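Long-range contact in chitin-binding type-4 domain-containing protein (Photorhabdus laumondii subsp. laumondii, PDB 6T5Z), which is a copper-dependent lytic polysaccharide monooxygenase of family AA10 that probably cleaves chitin oxidatively: residues A[40-52]-A[107-119]. Residues are numbered along the deposited sequence; the frame is centred on the assembly and turned at random. Where two conformers were deposited one is given.
Sequences GFPQAGPEDGHIA and NKPLTREQFNSTP
Arg112 is the bump here, and the hollow it fills is the curl of backbone from Pro42 to Asp48. Its chain runs extended from CG to NE (chi3 173°), passing Pro42 CB and pushing the guanidinium into an arc of three carbonyls. All its partners there lie close to the guanidinium plane: NE gives a nearly straight bond to Pro42 O (2.8 Å, 170°), NH2 reaches Ala44 O, and NH1 and NH2 grip Pro46 O end-on. NH1 also makes a salt bridge to Asp48 OD1 (2.8 Å), while the backbone N of Arg112 comes to that same oxygen from the opposite face of the carboxylate. Phe41 floors the hollow, CE1 lying over the guanidinium centre with the two planes 54° apart. Beside this, Asp48 CG packs on Thr111 CB (3.6 Å), and the Glu47–His50 type II turn is tied down by Gly49 N to Leu110 O (2.8 Å). Ile51 CD1 touches Leu110 O and Thr111 CA, and reaches Phe115 CE2 at 4.2 Å. An arginine wrapped by backbone carbonyls thus joins the loops after strands 36-38 and 92-99 on the AA10 beta-sandwich core, away from the copper site. Beneath them, Phe41, Ile51 and Phe115 converge on Leu151 of strand 148-156, and Phe41 meets Phe98 of strand 92-99 edge-to-face.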
loop_
_atom_site.group_PDB
_atom_site.type_symbol
_atom_site.label_atom_id
_atom_site.label_comp_id
_atom_site.label_asym_id
_atom_site.label_seq_id
_atom_site.Cartn_x
_atom_site.Cartn_y
_atom_site.Cartn_z
ATOM N N GLY A 40 -4.601 -12.510 2.075
ATOM C CA GLY A 40 -5.794 -12.892 1.348
ATOM C C GLY A 40 -6.783 -11.785 1.044
ATOM O O GLY A 40 -7.929 -12.086 0.693
ATOM N N PHE A 41 -6.397 -10.522 1.195
ATOM C CA PHE A 41 -7.239 -9.437 0.728
ATOM C C PHE A 41 -7.594 -9.625 -0.754
ATOM O O PHE A 41 -6.722 -9.951 -1.548
ATOM C CB PHE A 41 -6.520 -8.099 0.946
ATOM C CG PHE A 41 -7.345 -6.914 0.587
ATOM C CD1 PHE A 41 -8.155 -6.303 1.535
ATOM C CD2 PHE A 41 -7.321 -6.407 -0.702
ATOM C CE1 PHE A 41 -8.925 -5.207 1.196
ATOM C CE2 PHE A 41 -8.085 -5.319 -1.042
ATOM C CZ PHE A 41 -8.888 -4.712 -0.090
ATOM N N PRO A 42 -8.862 -9.395 -1.141
ATOM C CA PRO A 42 -10.006 -8.923 -0.343
ATOM C C PRO A 42 -10.901 -10.007 0.269
ATOM O O PRO A 42 -11.839 -9.668 0.996
ATOM C CB PRO A 42 -10.808 -8.119 -1.365
ATOM C CG PRO A 42 -10.600 -8.890 -2.634
ATOM C CD PRO A 42 -9.141 -9.307 -2.585
ATOM N N GLN A 43 -10.644 -11.280 -0.041
ATOM C CA GLN A 43 -11.481 -12.347 0.513
ATOM C C GLN A 43 -11.290 -12.474 2.019
ATOM O O GLN A 43 -12.202 -12.919 2.724
ATOM C CB GLN A 43 -11.176 -13.677 -0.183
ATOM C CG GLN A 43 -11.571 -13.733 -1.657
ATOM C CD GLN A 43 -10.630 -12.975 -2.590
ATOM O OE1 GLN A 43 -9.408 -12.914 -2.365
ATOM N NE2 GLN A 43 -11.197 -12.393 -3.656
ATOM N N ALA A 44 -10.119 -12.097 2.521
ATOM C CA ALA A 44 -9.857 -12.019 3.954
ATOM C C ALA A 44 -9.012 -10.771 4.197
ATOM O O ALA A 44 -8.984 -9.842 3.382
ATOM C CB ALA A 44 -9.181 -13.296 4.476
ATOM N N GLY A 45 -8.300 -10.755 5.322
ATOM C CA GLY A 45 -7.402 -9.677 5.644
ATOM C C GLY A 45 -8.082 -8.546 6.395
ATOM O O GLY A 45 -9.172 -8.711 6.955
ATOM N N PRO A 46 -7.441 -7.375 6.404
ATOM C CA PRO A 46 -7.921 -6.256 7.229
ATOM C C PRO A 46 -9.349 -5.861 6.882
ATOM O O PRO A 46 -9.729 -5.793 5.711
ATOM C CB PRO A 46 -6.932 -5.130 6.897
ATOM C CG PRO A 46 -5.689 -5.829 6.480
ATOM C CD PRO A 46 -6.169 -7.060 5.732
ATOM N N GLU A 47 -10.139 -5.587 7.915
ATOM C CA GLU A 47 -11.539 -5.268 7.682
ATOM C C GLU A 47 -11.703 -3.888 7.037
ATOM O O GLU A 47 -10.822 -3.023 7.100
ATOM C CB GLU A 47 -12.333 -5.337 8.984
ATOM C CG GLU A 47 -11.986 -4.277 9.995
ATOM C CD GLU A 47 -12.876 -4.346 11.224
ATOM O OE1 GLU A 47 -13.893 -5.077 11.187
ATOM O OE2 GLU A 47 -12.559 -3.678 12.228
ATOM N N ASP A 48 -12.854 -3.717 6.380
ATOM C CA ASP A 48 -13.237 -2.443 5.786
ATOM C C ASP A 48 -13.055 -1.319 6.802
ATOM O O ASP A 48 -13.324 -1.495 7.990
ATOM C CB ASP A 48 -14.699 -2.490 5.324
ATOM C CG ASP A 48 -14.890 -3.266 4.017
ATOM O OD1 ASP A 48 -13.883 -3.577 3.340
ATOM O OD2 ASP A 48 -16.061 -3.530 3.659
ATOM N N GLY A 49 -12.593 -0.164 6.326
ATOM C CA GLY A 49 -12.346 0.973 7.199
ATOM C C GLY A 49 -11.044 0.919 7.968
ATOM O O GLY A 49 -10.667 1.928 8.592
ATOM N N HIS A 50 -10.346 -0.215 7.942
ATOM C CA HIS A 50 -9.086 -0.418 8.647
ATOM C C HIS A 50 -8.072 -1.086 7.731
ATOM O O HIS A 50 -7.201 -1.838 8.183
ATOM C CB HIS A 50 -9.301 -1.240 9.914
ATOM C CG HIS A 50 -10.339 -0.670 10.830
ATOM N ND1 HIS A 50 -10.041 0.255 11.806
ATOM C CD2 HIS A 50 -11.675 -0.881 10.907
ATOM C CE1 HIS A 50 -11.147 0.583 12.451
ATOM N NE2 HIS A 50 -12.151 -0.095 11.927
ATOM N N ILE A 51 -8.178 -0.812 6.432
ATOM C CA ILE A 51 -7.247 -1.388 5.471
ATOM C C ILE A 51 -5.876 -0.731 5.595
ATOM O O ILE A 51 -4.847 -1.414 5.669
ATOM C CB ILE A 51 -7.825 -1.265 4.053
ATOM C CG1 ILE A 51 -9.057 -2.170 3.919
ATOM C CG2 ILE A 51 -6.788 -1.633 3.018
ATOM C CD1 ILE A 51 -9.815 -1.955 2.650
ATOM N N ALA A 52 -5.843 0.605 5.669
ATOM C CA ALA A 52 -4.571 1.319 5.739
ATOM C C ALA A 52 -3.801 1.021 7.022
ATOM O O ALA A 52 -2.568 1.010 6.998
ATOM C CB ALA A 52 -4.805 2.820 5.603
ATOM N N ASN A 107 -13.370 11.036 0.343
ATOM C CA ASN A 107 -13.760 11.546 1.648
ATOM C C ASN A 107 -14.525 10.514 2.467
ATOM O O ASN A 107 -15.192 10.874 3.442
ATOM C CB ASN A 107 -14.587 12.818 1.467
ATOM C CG ASN A 107 -13.764 13.965 0.913
ATOM O OD1 ASN A 107 -12.761 14.361 1.512
ATOM N ND2 ASN A 107 -14.174 14.501 -0.242
ATOM N N LYS A 108 -14.449 9.245 2.086
ATOM C CA LYS A 108 -15.065 8.133 2.792
ATOM C C LYS A 108 -14.011 7.073 3.062
ATOM O O LYS A 108 -13.001 6.999 2.356
ATOM C CB LYS A 108 -16.222 7.530 1.979
ATOM C CG LYS A 108 -17.457 8.408 1.928
ATOM C CD LYS A 108 -17.904 8.755 3.338
ATOM C CE LYS A 108 -19.254 9.461 3.344
ATOM N NZ LYS A 108 -19.251 10.633 4.262
ATOM N N PRO A 109 -14.223 6.227 4.068
ATOM C CA PRO A 109 -13.197 5.243 4.428
ATOM C C PRO A 109 -12.858 4.296 3.284
ATOM O O PRO A 109 -13.683 3.995 2.416
ATOM C CB PRO A 109 -13.830 4.484 5.599
ATOM C CG PRO A 109 -14.812 5.467 6.185
ATOM C CD PRO A 109 -15.360 6.213 5.007
ATOM N N LEU A 110 -11.614 3.823 3.303
ATOM C CA LEU A 110 -11.186 2.790 2.374
ATOM C C LEU A 110 -11.841 1.466 2.742
ATOM O O LEU A 110 -11.774 1.024 3.889
ATOM C CB LEU A 110 -9.672 2.641 2.394
ATOM C CG LEU A 110 -8.842 3.836 1.926
ATOM C CD1 LEU A 110 -7.350 3.569 2.175
ATOM C CD2 LEU A 110 -9.104 4.094 0.445
ATOM N N THR A 111 -12.469 0.838 1.757
ATOM C CA THR A 111 -13.205 -0.404 1.929
ATOM C C THR A 111 -12.984 -1.245 0.682
ATOM O O THR A 111 -12.399 -0.787 -0.300
ATOM C CB THR A 111 -14.710 -0.178 2.086
ATOM O OG1 THR A 111 -15.199 0.400 0.873
ATOM C CG2 THR A 111 -15.030 0.762 3.241
ATOM N N ARG A 112 -13.507 -2.471 0.700
ATOM C CA ARG A 112 -13.415 -3.301 -0.494
ATOM C C ARG A 112 -14.226 -2.705 -1.632
ATOM O O ARG A 112 -13.814 -2.781 -2.795
ATOM C CB ARG A 112 -13.864 -4.728 -0.173
ATOM C CG ARG A 112 -12.840 -5.433 0.687
ATOM C CD ARG A 112 -13.431 -6.520 1.575
ATOM N NE ARG A 112 -12.345 -7.244 2.234
ATOM C CZ ARG A 112 -11.649 -6.775 3.269
ATOM N NH1 ARG A 112 -11.930 -5.579 3.770
ATOM N NH2 ARG A 112 -10.661 -7.499 3.795
ATOM N N GLU A 113 -15.351 -2.062 -1.314
ATOM C CA GLU A 113 -16.150 -1.417 -2.346
ATOM C C GLU A 113 -15.400 -0.247 -2.974
ATOM O O GLU A 113 -15.628 0.071 -4.147
ATOM C CB GLU A 113 -17.486 -0.971 -1.748
ATOM C CG GLU A 113 -18.521 -0.523 -2.754
ATOM C CD GLU A 113 -18.438 0.955 -3.074
ATOM O OE1 GLU A 113 -17.846 1.718 -2.273
ATOM O OE2 GLU A 113 -18.968 1.355 -4.133
ATOM N N GLN A 114 -14.482 0.385 -2.226
ATOM C CA GLN A 114 -13.716 1.504 -2.764
ATOM C C GLN A 114 -12.593 1.061 -3.692
ATOM O O GLN A 114 -12.100 1.882 -4.476
ATOM C CB GLN A 114 -13.140 2.337 -1.616
ATOM C CG GLN A 114 -14.207 3.090 -0.811
ATOM C CD GLN A 114 -14.305 4.557 -1.197
ATOM O OE1 GLN A 114 -14.724 4.899 -2.307
ATOM N NE2 GLN A 114 -13.924 5.440 -0.267
ATOM N N PHE A 115 -12.186 -0.208 -3.619
ATOM C CA PHE A 115 -11.074 -0.752 -4.388
ATOM C C PHE A 115 -11.588 -1.638 -5.512
ATOM O O PHE A 115 -12.636 -2.270 -5.390
ATOM C CB PHE A 115 -10.150 -1.590 -3.489
ATOM C CG PHE A 115 -9.134 -0.788 -2.735
ATOM C CD1 PHE A 115 -8.010 -0.309 -3.378
ATOM C CD2 PHE A 115 -9.285 -0.543 -1.374
ATOM C CE1 PHE A 115 -7.053 0.434 -2.683
ATOM C CE2 PHE A 115 -8.333 0.189 -0.675
ATOM C CZ PHE A 115 -7.212 0.671 -1.335
ATOM N N ASN A 116 -10.848 -1.671 -6.617
ATOM C CA ASN A 116 -11.058 -2.734 -7.588
ATOM C C ASN A 116 -10.892 -4.082 -6.893
ATOM O O ASN A 116 -10.103 -4.224 -5.954
ATOM C CB ASN A 116 -10.084 -2.597 -8.760
ATOM C CG ASN A 116 -10.441 -1.441 -9.685
ATOM O OD1 ASN A 116 -11.617 -1.151 -9.911
ATOM N ND2 ASN A 116 -9.425 -0.774 -10.222
ATOM N N SER A 117 -11.676 -5.072 -7.332
ATOM C CA SER A 117 -11.703 -6.345 -6.621
ATOM C C SER A 117 -10.476 -7.202 -6.903
ATOM O O SER A 117 -10.135 -8.058 -6.087
ATOM C CB SER A 117 -12.971 -7.123 -6.964
ATOM O OG SER A 117 -12.928 -7.582 -8.304
ATOM N N THR A 118 -9.808 -6.997 -8.019
ATOM C CA THR A 118 -8.638 -7.791 -8.339
ATOM C C THR A 118 -7.446 -6.867 -8.522
ATOM O O THR A 118 -7.616 -5.672 -8.796
ATOM C CB THR A 118 -8.855 -8.619 -9.613
ATOM O OG1 THR A 118 -9.161 -7.736 -10.694
ATOM C CG2 THR A 118 -9.982 -9.626 -9.418
ATOM N N PRO A 119 -6.229 -7.375 -8.339
ATOM C CA PRO A 119 -5.047 -6.523 -8.478
ATOM C C PRO A 119 -4.804 -6.138 -9.926
ATOM O O PRO A 119 -5.111 -6.900 -10.846
ATOM C CB PRO A 119 -3.913 -7.417 -7.959
ATOM C CG PRO A 119 -4.380 -8.799 -8.260
ATOM C CD PRO A 119 -5.861 -8.752 -7.950
HETATM O O HOH W 1 -9.989 -10.688 -5.820
HETATM O O HOH W 2 -16.896 -2.885 1.188
#